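Local coordinates for glucose-6-phosphate 1-dehydrogenase (Mycobacterium avium, PDB 4LGV), which catalyses the NADP-dependent oxidation of glucose 6-phosphate to 6-phosphogluconolactone, the entry step of the oxidative pentose phosphate pathway, at residues L51-L54 and E55-E59; T91-D94 and A95-D98; D192-L195 and G196-P199. All blocks are in the same frame, centred on the assembly; numbering follows the deposited sequence. Where two conformers were deposited one is given.

Interaction 1: residues L51-L54 and E55-E59; sequences LYRL and ERREE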
ATOM      1  N   LEU A  51      42.861 -25.818   3.121  1.00 24.99           N
ATOM      2  CA  LEU A  51      43.514 -26.216   1.917  1.00 25.22           C
ATOM      3  C   LEU A  51      43.386 -27.731   1.656  1.00 25.22           C
ATOM      4  O   LEU A  51      43.126 -28.188   0.521  1.00 23.70           O
ATOM      5  CB  LEU A  51      44.995 -25.831   1.970  1.00 26.73           C
ATOM      6  CG  LEU A  51      45.272 -24.331   1.983  1.00 26.15           C
ATOM      7  CD1 LEU A  51      46.748 -24.073   2.236  1.00 25.64           C
ATOM      8  CD2 LEU A  51      44.855 -23.722   0.686  1.00 25.81           C
ATOM      9  N   TYR A  52      43.557 -28.504   2.718  1.00 24.96           N
ATOM     10  CA  TYR A  52      43.386 -29.961   2.651  1.00 25.06           C
ATOM     11  C   TYR A  52      42.000 -30.306   2.137  1.00 25.74           C
ATOM     12  O   TYR A  52      41.842 -31.198   1.253  1.00 25.84           O
ATOM     13  CB  TYR A  52      43.650 -30.601   4.035  1.00 24.67           C
ATOM     14  CG  TYR A  52      43.353 -32.060   4.096  1.00 24.54           C
ATOM     15  CD1 TYR A  52      44.308 -33.000   3.707  1.00 24.98           C
ATOM     16  CD2 TYR A  52      42.103 -32.531   4.519  1.00 24.82           C
ATOM     17  CE1 TYR A  52      44.001 -34.351   3.673  1.00 25.13           C
ATOM     18  CE2 TYR A  52      41.803 -33.893   4.522  1.00 25.27           C
ATOM     19  CZ  TYR A  52      42.751 -34.779   4.114  1.00 25.24           C
ATOM     20  OH  TYR A  52      42.451 -36.112   4.128  1.00 29.07           O
ATOM     21  N   ARG A  53      40.976 -29.639   2.672  1.00 25.49           N
ATOM     22  CA  ARG A  53      39.575 -29.960   2.272  1.00 26.29           C
ATOM     23  C   ARG A  53      39.302 -29.563   0.829  1.00 26.62           C
ATOM     24  O   ARG A  53      38.617 -30.261   0.090  1.00 25.99           O
ATOM     25  CB  ARG A  53      38.565 -29.289   3.208  1.00 27.34           C
ATOM     26  CG  ARG A  53      38.569 -29.864   4.623  1.00 28.17           C
ATOM     27  CD  ARG A  53      37.836 -28.964   5.613  1.00 30.69           C
ATOM     28  NE  ARG A  53      36.426 -28.727   5.296  1.00 31.28           N
ATOM     29  CZ  ARG A  53      35.409 -29.469   5.733  1.00 32.18           C
ATOM     30  NH1 ARG A  53      35.590 -30.482   6.542  1.00 31.92           N
ATOM     31  NH2 ARG A  53      34.181 -29.150   5.371  1.00 34.16           N
ATOM     32  N   LEU A  54      39.893 -28.461   0.398  1.00 28.12           N
ATOM     33  CA  LEU A  54      39.726 -28.036  -0.988  1.00 28.57           C
ATOM     34  C   LEU A  54      40.413 -29.054  -1.891  1.00 29.90           C
ATOM     35  O   LEU A  54      39.877 -29.414  -2.942  1.00 30.45           O
ATOM     36  CB  LEU A  54      40.262 -26.633  -1.200  1.00 29.22           C
ATOM     37  CG  LEU A  54      39.473 -25.471  -0.568  1.00 29.59           C
ATOM     38  CD1 LEU A  54      40.328 -24.203  -0.519  1.00 30.19           C
ATOM     39  CD2 LEU A  54      38.211 -25.183  -1.332  1.00 30.52           C
ATOM     40  N   GLU A  55      41.573 -29.558  -1.462  1.00 29.34           N
ATOM     41  CA  GLU A  55      42.264 -30.616  -2.203  1.00 29.57           C
ATOM     42  C   GLU A  55      41.447 -31.878  -2.289  1.00 29.96           C
ATOM     43  O   GLU A  55      41.327 -32.473  -3.353  1.00 31.28           O
ATOM     44  CB  GLU A  55      43.600 -30.943  -1.550  1.00 29.52           C
ATOM     45  CG  GLU A  55      44.444 -31.938  -2.319  1.00 29.13           C
ATOM     46  CD  GLU A  55      44.953 -31.339  -3.588  1.00 29.82           C
ATOM     47  OE1 GLU A  55      45.823 -30.450  -3.523  1.00 29.18           O
ATOM     48  OE2 GLU A  55      44.467 -31.724  -4.654  1.00 30.77           O
ATOM     49  N   ARG A  56      40.879 -32.303  -1.177  1.00 30.18           N
ATOM     50  CA  ARG A  56      39.983 -33.439  -1.214  1.00 31.66           C
ATOM     51  C   ARG A  56      38.829 -33.290  -2.208  1.00 33.47           C
ATOM     52  O   ARG A  56      38.458 -34.240  -2.854  1.00 35.63           O
ATOM     53  CB  ARG A  56      39.407 -33.752   0.182  1.00 31.14           C
ATOM     54  CG  ARG A  56      38.508 -35.001   0.181  1.00 31.14           C
ATOM     55  CD  ARG A  56      38.177 -35.430   1.602  1.00 32.18           C
ATOM     56  NE  ARG A  56      37.387 -34.401   2.293  1.00 34.67           N
ATOM     57  CZ  ARG A  56      37.438 -34.102   3.597  1.00 35.03           C
ATOM     58  NH1 ARG A  56      38.236 -34.764   4.426  1.00 34.76           N
ATOM     59  NH2 ARG A  56      36.647 -33.135   4.073  1.00 35.07           N
ATOM     60  N   ARG A  57      38.229 -32.110  -2.266  1.00 36.74           N
ATOM     61  CA  ARG A  57      37.132 -31.820  -3.208  1.00 39.44           C
ATOM     62  C   ARG A  57      37.644 -31.537  -4.635  1.00 39.56           C
ATOM     63  O   ARG A  57      36.861 -31.172  -5.513  1.00 39.00           O
ATOM     64  CB  ARG A  57      36.343 -30.599  -2.735  1.00 38.71           C
ATOM     65  CG  ARG A  57      35.587 -30.842  -1.454  1.00 41.44           C
ATOM     66  CD  ARG A  57      34.497 -29.804  -1.214  1.00 43.96           C
ATOM     67  NE  ARG A  57      35.066 -28.521  -0.844  1.00 44.48           N
ATOM     68  CZ  ARG A  57      35.418 -28.160   0.400  1.00 49.65           C
ATOM     69  NH1 ARG A  57      35.257 -28.978   1.435  1.00 49.44           N
ATOM     70  NH2 ARG A  57      35.947 -26.957   0.619  1.00 50.75           N
ATOM     71  N   GLU A  58      38.955 -31.683  -4.834  1.00 39.27           N
ATOM     72  CA  GLU A  58      39.612 -31.458  -6.123  1.00 40.55           C
ATOM     73  C   GLU A  58      39.458 -30.018  -6.610  1.00 40.25           C
ATOM     74  O   GLU A  58      39.422 -29.775  -7.785  1.00 40.57           O
ATOM     75  CB  GLU A  58      39.114 -32.449  -7.174  1.00 43.73           C
ATOM     76  CG  GLU A  58      39.395 -33.910  -6.793  1.00 48.60           C
ATOM     77  CD  GLU A  58      38.791 -34.938  -7.733  1.00 50.84           C
ATOM     78  OE1 GLU A  58      37.946 -34.601  -8.585  1.00 58.39           O
ATOM     79  OE2 GLU A  58      39.157 -36.100  -7.602  1.00 51.69           O
ATOM     80  N   GLU A  59      39.421 -29.069  -5.689  1.00 40.34           N
ATOM     81  CA  GLU A  59      39.258 -27.667  -6.029  1.00 40.41           C
ATOM     82  C   GLU A  59      40.568 -26.849  -6.040  1.00 38.99           C
ATOM     83  O   GLU A  59      40.550 -25.698  -6.439  1.00 38.09           O
ATOM     84  CB  GLU A  59      38.193 -27.023  -5.130  1.00 41.33           C
ATOM     85  CG  GLU A  59      36.776 -27.493  -5.479  1.00 45.69           C
ATOM     86  CD  GLU A  59      35.698 -27.071  -4.457  1.00 48.89           C
ATOM     87  OE1 GLU A  59      35.975 -26.839  -3.267  1.00 49.42           O
ATOM     88  OE2 GLU A  59      34.530 -26.970  -4.847  1.00 58.07           O
TER
HETATM   89  O   HOH W   1      39.740 -36.784   4.280  1.00 41.75           O

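Interaction 2: residues T91-D94 and A95-D98; sequences TFDD and AVFD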
ATOM      1  N   THR A  91      39.179 -36.009   9.043  1.00 35.01           N
ATOM      2  CA  THR A  91      39.556 -37.324   8.522  1.00 32.31           C
ATOM      3  C   THR A  91      40.778 -37.155   7.596  1.00 31.41           C
ATOM      4  O   THR A  91      40.736 -36.395   6.632  1.00 30.70           O
ATOM      5  CB  THR A  91      38.408 -37.952   7.725  1.00 33.34           C
ATOM      6  OG1 THR A  91      37.288 -38.208   8.597  1.00 35.47           O
ATOM      7  CG2 THR A  91      38.839 -39.299   7.098  1.00 34.68           C
ATOM      8  N   PHE A  92      41.854 -37.863   7.905  1.00 30.17           N
ATOM      9  CA  PHE A  92      43.144 -37.707   7.211  1.00 28.02           C
ATOM     10  C   PHE A  92      43.359 -38.825   6.186  1.00 29.53           C
ATOM     11  O   PHE A  92      43.320 -40.023   6.520  1.00 30.53           O
ATOM     12  CB  PHE A  92      44.312 -37.703   8.211  1.00 25.66           C
ATOM     13  CG  PHE A  92      45.617 -37.280   7.593  1.00 24.09           C
ATOM     14  CD1 PHE A  92      45.948 -35.951   7.515  1.00 23.22           C
ATOM     15  CD2 PHE A  92      46.487 -38.205   7.064  1.00 24.25           C
ATOM     16  CE1 PHE A  92      47.128 -35.549   6.947  1.00 23.23           C
ATOM     17  CE2 PHE A  92      47.691 -37.827   6.490  1.00 23.42           C
ATOM     18  CZ  PHE A  92      48.007 -36.494   6.423  1.00 24.15           C
ATOM     19  N   ASP A  93      43.530 -38.424   4.939  1.00 28.83           N
ATOM     20  CA  ASP A  93      43.815 -39.336   3.819  1.00 29.17           C
ATOM     21  C   ASP A  93      45.163 -38.907   3.241  1.00 27.99           C
ATOM     22  O   ASP A  93      45.330 -37.785   2.788  1.00 25.82           O
ATOM     23  CB  ASP A  93      42.674 -39.226   2.812  1.00 30.94           C
ATOM     24  CG  ASP A  93      42.905 -39.984   1.536  1.00 35.63           C
ATOM     25  OD1 ASP A  93      44.062 -40.316   1.186  1.00 38.33           O
ATOM     26  OD2 ASP A  93      41.882 -40.332   0.878  1.00 37.89           O
ATOM     27  N   ASP A  94      46.121 -39.806   3.327  1.00 27.72           N
ATOM     28  CA  ASP A  94      47.491 -39.557   2.986  1.00 28.55           C
ATOM     29  C   ASP A  94      47.692 -39.258   1.508  1.00 29.48           C
ATOM     30  O   ASP A  94      48.582 -38.464   1.170  1.00 33.01           O
ATOM     31  CB  ASP A  94      48.364 -40.707   3.472  1.00 29.23           C
ATOM     32  CG  ASP A  94      49.876 -40.325   3.605  1.00 29.79           C
ATOM     33  OD1 ASP A  94      50.263 -39.148   3.880  1.00 30.48           O
ATOM     34  OD2 ASP A  94      50.698 -41.245   3.439  1.00 29.51           O
ATOM     35  N   ALA A  95      46.909 -39.872   0.624  1.00 28.50           N
ATOM     36  CA  ALA A  95      46.961 -39.547  -0.803  1.00 29.94           C
ATOM     37  C   ALA A  95      46.540 -38.112  -1.070  1.00 29.19           C
ATOM     38  O   ALA A  95      47.142 -37.437  -1.912  1.00 32.22           O
ATOM     39  CB  ALA A  95      46.085 -40.500  -1.638  1.00 31.65           C
ATOM     40  N   VAL A  96      45.505 -37.646  -0.368  1.00 27.33           N
ATOM     41  CA  VAL A  96      45.034 -36.273  -0.486  1.00 24.95           C
ATOM     42  C   VAL A  96      46.107 -35.353  -0.007  1.00 24.50           C
ATOM     43  O   VAL A  96      46.372 -34.319  -0.638  1.00 24.82           O
ATOM     44  CB  VAL A  96      43.730 -36.046   0.309  1.00 24.99           C
ATOM     45  CG1 VAL A  96      43.316 -34.583   0.311  1.00 24.55           C
ATOM     46  CG2 VAL A  96      42.575 -36.900  -0.264  1.00 25.46           C
ATOM     47  N   PHE A  97      46.714 -35.682   1.132  1.00 23.94           N
ATOM     48  CA  PHE A  97      47.745 -34.829   1.706  1.00 23.88           C
ATOM     49  C   PHE A  97      48.938 -34.742   0.758  1.00 23.86           C
ATOM     50  O   PHE A  97      49.483 -33.663   0.546  1.00 23.94           O
ATOM     51  CB  PHE A  97      48.207 -35.302   3.084  1.00 24.50           C
ATOM     52  CG  PHE A  97      49.280 -34.454   3.670  1.00 24.30           C
ATOM     53  CD1 PHE A  97      48.939 -33.330   4.351  1.00 24.64           C
ATOM     54  CD2 PHE A  97      50.642 -34.725   3.438  1.00 25.82           C
ATOM     55  CE1 PHE A  97      49.897 -32.475   4.855  1.00 24.93           C
ATOM     56  CE2 PHE A  97      51.632 -33.859   3.932  1.00 26.10           C
ATOM     57  CZ  PHE A  97      51.237 -32.735   4.659  1.00 25.72           C
ATOM     58  N   ASP A  98      49.293 -35.864   0.141  1.00 24.55           N
ATOM     59  CA  ASP A  98      50.425 -35.871  -0.798  1.00 26.04           C
ATOM     60  C   ASP A  98      50.175 -34.967  -2.006  1.00 25.35           C
ATOM     61  O   ASP A  98      51.105 -34.326  -2.482  1.00 24.76           O
ATOM     62  CB  ASP A  98      50.848 -37.294  -1.253  1.00 26.47           C
ATOM     63  CG  ASP A  98      51.667 -38.051  -0.205  1.00 26.83           C
ATOM     64  OD1 ASP A  98      52.080 -37.450   0.810  1.00 26.51           O
ATOM     65  OD2 ASP A  98      51.902 -39.287  -0.403  1.00 26.86           O
TER
HETATM   66  O   HOH W   2      52.452 -38.136   3.344  1.00 29.09           O

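Interaction 3: residues D192-L195 and G196-P199; sequences DHFL and GKQP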
ATOM      1  N   ASP A 192      36.907 -11.632   6.806  1.00 30.34           N
ATOM      2  CA  ASP A 192      36.285 -11.710   8.127  1.00 31.26           C
ATOM      3  C   ASP A 192      35.515 -13.006   8.153  1.00 30.42           C
ATOM      4  O   ASP A 192      34.522 -13.149   7.450  1.00 28.00           O
ATOM      5  CB  ASP A 192      35.360 -10.511   8.356  1.00 32.56           C
ATOM      6  CG  ASP A 192      34.716 -10.497   9.756  1.00 34.23           C
ATOM      7  OD1 ASP A 192      34.579 -11.557  10.393  1.00 33.83           O
ATOM      8  OD2 ASP A 192      34.372  -9.391  10.235  1.00 33.69           O
ATOM      9  N   HIS A 193      35.995 -13.962   8.953  1.00 29.97           N
ATOM     10  CA  HIS A 193      35.431 -15.309   8.948  0.57 29.42           C
ATOM     11  C   HIS A 193      33.947 -15.320   9.205  1.00 28.69           C
ATOM     12  O   HIS A 193      33.251 -16.125   8.624  1.00 27.40           O
ATOM     13  CB  HIS A 193      36.151 -16.190   9.955  0.57 29.86           C
ATOM     14  CG  HIS A 193      37.616 -16.199   9.738  0.57 30.58           C
ATOM     15  ND1 HIS A 193      38.501 -16.618  10.699  0.57 31.14           N
ATOM     16  CD2 HIS A 193      38.356 -15.773   8.683  0.57 30.47           C
ATOM     17  CE1 HIS A 193      39.726 -16.451  10.242  0.57 31.39           C
ATOM     18  NE2 HIS A 193      39.666 -15.949   9.021  0.57 30.28           N
ATOM     19  N   PHE A 194      33.456 -14.393  10.044  1.00 28.18           N
ATOM     20  CA  PHE A 194      32.005 -14.310  10.282  1.00 27.64           C
ATOM     21  C   PHE A 194      31.186 -14.118   8.996  1.00 27.41           C
ATOM     22  O   PHE A 194      30.149 -14.737   8.829  1.00 27.47           O
ATOM     23  CB  PHE A 194      31.650 -13.231  11.270  1.00 27.19           C
ATOM     24  CG  PHE A 194      32.025 -13.564  12.686  1.00 28.80           C
ATOM     25  CD1 PHE A 194      31.455 -14.637  13.342  1.00 28.89           C
ATOM     26  CD2 PHE A 194      32.917 -12.801  13.367  1.00 28.88           C
ATOM     27  CE1 PHE A 194      31.798 -14.942  14.645  1.00 30.46           C
ATOM     28  CE2 PHE A 194      33.278 -13.110  14.657  1.00 30.17           C
ATOM     29  CZ  PHE A 194      32.720 -14.172  15.317  1.00 29.80           C
ATOM     30  N   LEU A 195      31.669 -13.298   8.084  1.00 27.75           N
ATOM     31  CA  LEU A 195      30.979 -13.052   6.807  1.00 29.81           C
ATOM     32  C   LEU A 195      30.813 -14.270   5.943  1.00 27.39           C
ATOM     33  O   LEU A 195      29.849 -14.383   5.225  1.00 25.55           O
ATOM     34  CB  LEU A 195      31.671 -11.955   5.978  1.00 32.51           C
ATOM     35  CG  LEU A 195      31.022 -10.610   6.241  1.00 34.59           C
ATOM     36  CD1 LEU A 195      31.266 -10.189   7.681  1.00 36.30           C
ATOM     37  CD2 LEU A 195      31.590  -9.586   5.275  1.00 37.09           C
ATOM     38  N   GLY A 196      31.738 -15.222   6.081  1.00 27.55           N
ATOM     39  CA  GLY A 196      31.648 -16.515   5.418  1.00 26.20           C
ATOM     40  C   GLY A 196      30.445 -17.309   5.798  1.00 27.09           C
ATOM     41  O   GLY A 196      30.118 -18.260   5.105  1.00 28.46           O
ATOM     42  N   LYS A 197      29.772 -16.940   6.894  1.00 27.86           N
ATOM     43  CA  LYS A 197      28.537 -17.595   7.320  1.00 27.45           C
ATOM     44  C   LYS A 197      27.305 -16.991   6.700  1.00 26.51           C
ATOM     45  O   LYS A 197      26.200 -17.474   6.922  1.00 27.54           O
ATOM     46  CB  LYS A 197      28.363 -17.466   8.842  1.00 28.62           C
ATOM     47  CG  LYS A 197      29.409 -18.187   9.659  1.00 30.97           C
ATOM     48  CD  LYS A 197      29.266 -17.914  11.171  1.00 32.38           C
ATOM     49  CE  LYS A 197      30.072 -18.910  12.003  1.00 33.22           C
ATOM     50  NZ  LYS A 197      29.438 -20.270  11.896  1.00 33.74           N
ATOM     51  N   GLN A 198      27.447 -15.877   6.021  1.00 26.05           N
ATOM     52  CA  GLN A 198      26.282 -15.161   5.587  1.00 26.81           C
ATOM     53  C   GLN A 198      25.697 -15.761   4.316  1.00 26.09           C
ATOM     54  O   GLN A 198      26.400 -15.913   3.315  1.00 26.04           O
ATOM     55  CB  GLN A 198      26.617 -13.696   5.370  1.00 28.38           C
ATOM     56  CG  GLN A 198      26.680 -12.968   6.694  1.00 30.93           C
ATOM     57  CD  GLN A 198      26.826 -11.468   6.558  1.00 30.82           C
ATOM     58  OE1 GLN A 198      26.320 -10.883   5.620  1.00 34.47           O
ATOM     59  NE2 GLN A 198      27.476 -10.832   7.547  1.00 31.79           N
ATOM     60  N   PRO A 199      24.395 -16.068   4.342  1.00 25.35           N
ATOM     61  CA  PRO A 199      23.722 -16.591   3.180  1.00 25.25           C
ATOM     62  C   PRO A 199      23.269 -15.460   2.278  1.00 24.95           C
ATOM     63  O   PRO A 199      22.050 -15.194   2.173  1.00 25.14           O
ATOM     64  CB  PRO A 199      22.535 -17.344   3.801  1.00 25.72           C
ATOM     65  CG  PRO A 199      22.194 -16.595   5.031  1.00 24.71           C
ATOM     66  CD  PRO A 199      23.499 -16.005   5.508  1.00 25.69           C
TER

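Interaction 1: residues L51-L54 and E55-E59
Glu59 N reaches back across the last turn of helix 41-56 to Leu54 O at 2.8 Å, and its N-H points nearly straight at the acceptor (166°). One residue earlier, Glu58 N bonds to Glu55 O, with Glu58 itself in the positive-phi conformation (62°) that swings the chain off the helix. Ahead of this end the ladder is regular: Arg56 N, for example, donates to Tyr52 O at 2.8 Å.

The side chains run in two groups. Leu54 packs beside the Arg57-Glu59 pair: Leu54 CD2 lies 3.5 Å from Arg57 NH2 and 3.4 Å from Glu59 OE1, so the methyl sits beside both partners of a salt bridge. In that bridge Arg57 NE donates to Glu59 OE1 at 3.1 Å, within the guanidinium plane but well out of the carboxylate plane. The bend at chi3 (-72°) folds the Arg57 guanidinium back over the helix, with Arg53 O 3.8 Å above its centre. On another side Arg53 and Arg56 extend side by side, Arg56 NH2 lying over one face of the Arg53 guanidinium while Arg53 NH1 lies at the edge of the Arg56 group. Both arginines bind Glu90, and Arg53 and Arg57 share Glu417 of helix 413-424, which probably offsets much of the gathered positive charge. Arg56 NH1 also meets the Tyr52 ring at its edge, 3.7 Å from CE2, and a water joins it to Tyr52 OH, which also bonds to Asp93 N.

Glu55 points its carboxylate elsewhere, to Arg99 and Arg103 of helix 94-103. The two backward bonds and the positive phi make this a Schellman motif, here ending the helix of the beta-alpha-beta unit formed by strand 32-36, helix 41-56 and strand 64-68 in the Rossmann-type coenzyme domain.

Interaction 2: residues T91-D94 and A95-D98
Asp93 caps the start of helix 94-103 with a single carboxylate oxygen: OD1 takes Ala95 N at 2.9 Å and Val96 N at 3.4 Å, both weak bonds, the first strongly bent. With CG anti to the backbone N (chi1 173°), the carboxylate reaches forward to the amides of the helix's first turn. Val96 CG2 packs against this capping carboxylate, 3.6 Å from Asp93 CG. Main-chain bonding then takes over, Phe97 N donating to Asp93 O and Asp98 N to Asp94 O.

The apolar part brackets that cap. Phe92, just before it, sets CZ 3.6 Å from Phe97 CB; the two rings cross obliquely, planes 36° apart. A residue before the N-cap packing on one four residues after it is a hydrophobic staple.

Among the charged groups, Asp94 OD1 and Asp98 OD1 stand 4.0 Å apart, yet a water donates to both, and Arg82 forms a salt bridge with Asp94 that probably eases their repulsion.

Phe92 and Phe97 lean on Arg82 and Ile85 of helix 74-87, while Val96 meets Tyr52, Glu55 and Arg56 of helix 41-56, so this helix start is wedged between its two neighbours.

Interaction 3: residues D192-L195 and G196-P199
The Phe194 ring has Lys197 at its edge: the lysine CD lies 4.5 Å from CD1, close to the ring plane, a loose touch. The same ring meets the imidazole of His255, their planes about 20° apart, and its surroundings include Val251 of helix 246-264 and Lys163. The Gln198 amide is a second flat group. Its NE2 comes alongside Leu195, 3.8 Å from both CG and CD1, the two side chains lying side by side and pointing the same way, and NE2 also bonds to His255 ND1. The His193 ring meets Tyr416 edge-to-face, and its NE2 bonds to Glu162 OE1. The carboxylate of Asp192 is held from several sides: OD1 accepts Phe194 N at 3.1 Å on its anti side, making an Asx turn, and forms a salt bridge with Lys163, while OD2 takes Asn254.

Behind these groups the chain winds through a short 3-10 turn. Lys197 N donates to Phe194 O at 3.0 Å and Gln198 N to Leu195 O at 2.9 Å, each donor standing well above the carbonyl plane; the bond from Gly196 N to His193 O is weak. Lys197 CB lies 3.3 Å from Phe194 O, and with CG beside the backbone N (chi1 -65°) CG stays near that oxygen too, at 3.6 Å. Asp379, Leu409 O and Gly410 O converge on the ammonium. Arg418 NH1 donates to Gly196 O and Gln198 O.

The sequence DHFLGK falls in the family's signature peptide, which in related glucose-6-phosphate dehydrogenases lines the sugar phosphate site, so these residues probably do so here. The chemistry fits that role: polar ends are fixed by partners from both domains, and the tight turn's own bonds would present the signature side chains in a well-defined arrangement.

From the N terminus the chain meets interaction 1 at the end of helix 41-56, interaction 2 at the start of helix 94-103 and interaction 3 in the segment between strand 188-191 and helix 200-209. Each closes just a local turn, so they follow in series, neither nesting nor crossing. Interactions 1 and 2, centres about 10 Å apart, touch directly: Tyr52 OH probably bonds to Asp93 N and to Thr91 O, and Tyr52 packs on Val96, joining two helices of the coenzyme domain. Interaction 3 stands apart, centres about 20 Å and 27 Å away, just after the edge strand 188-191, where the nucleotide-binding sheet hands over to the C-terminal domain.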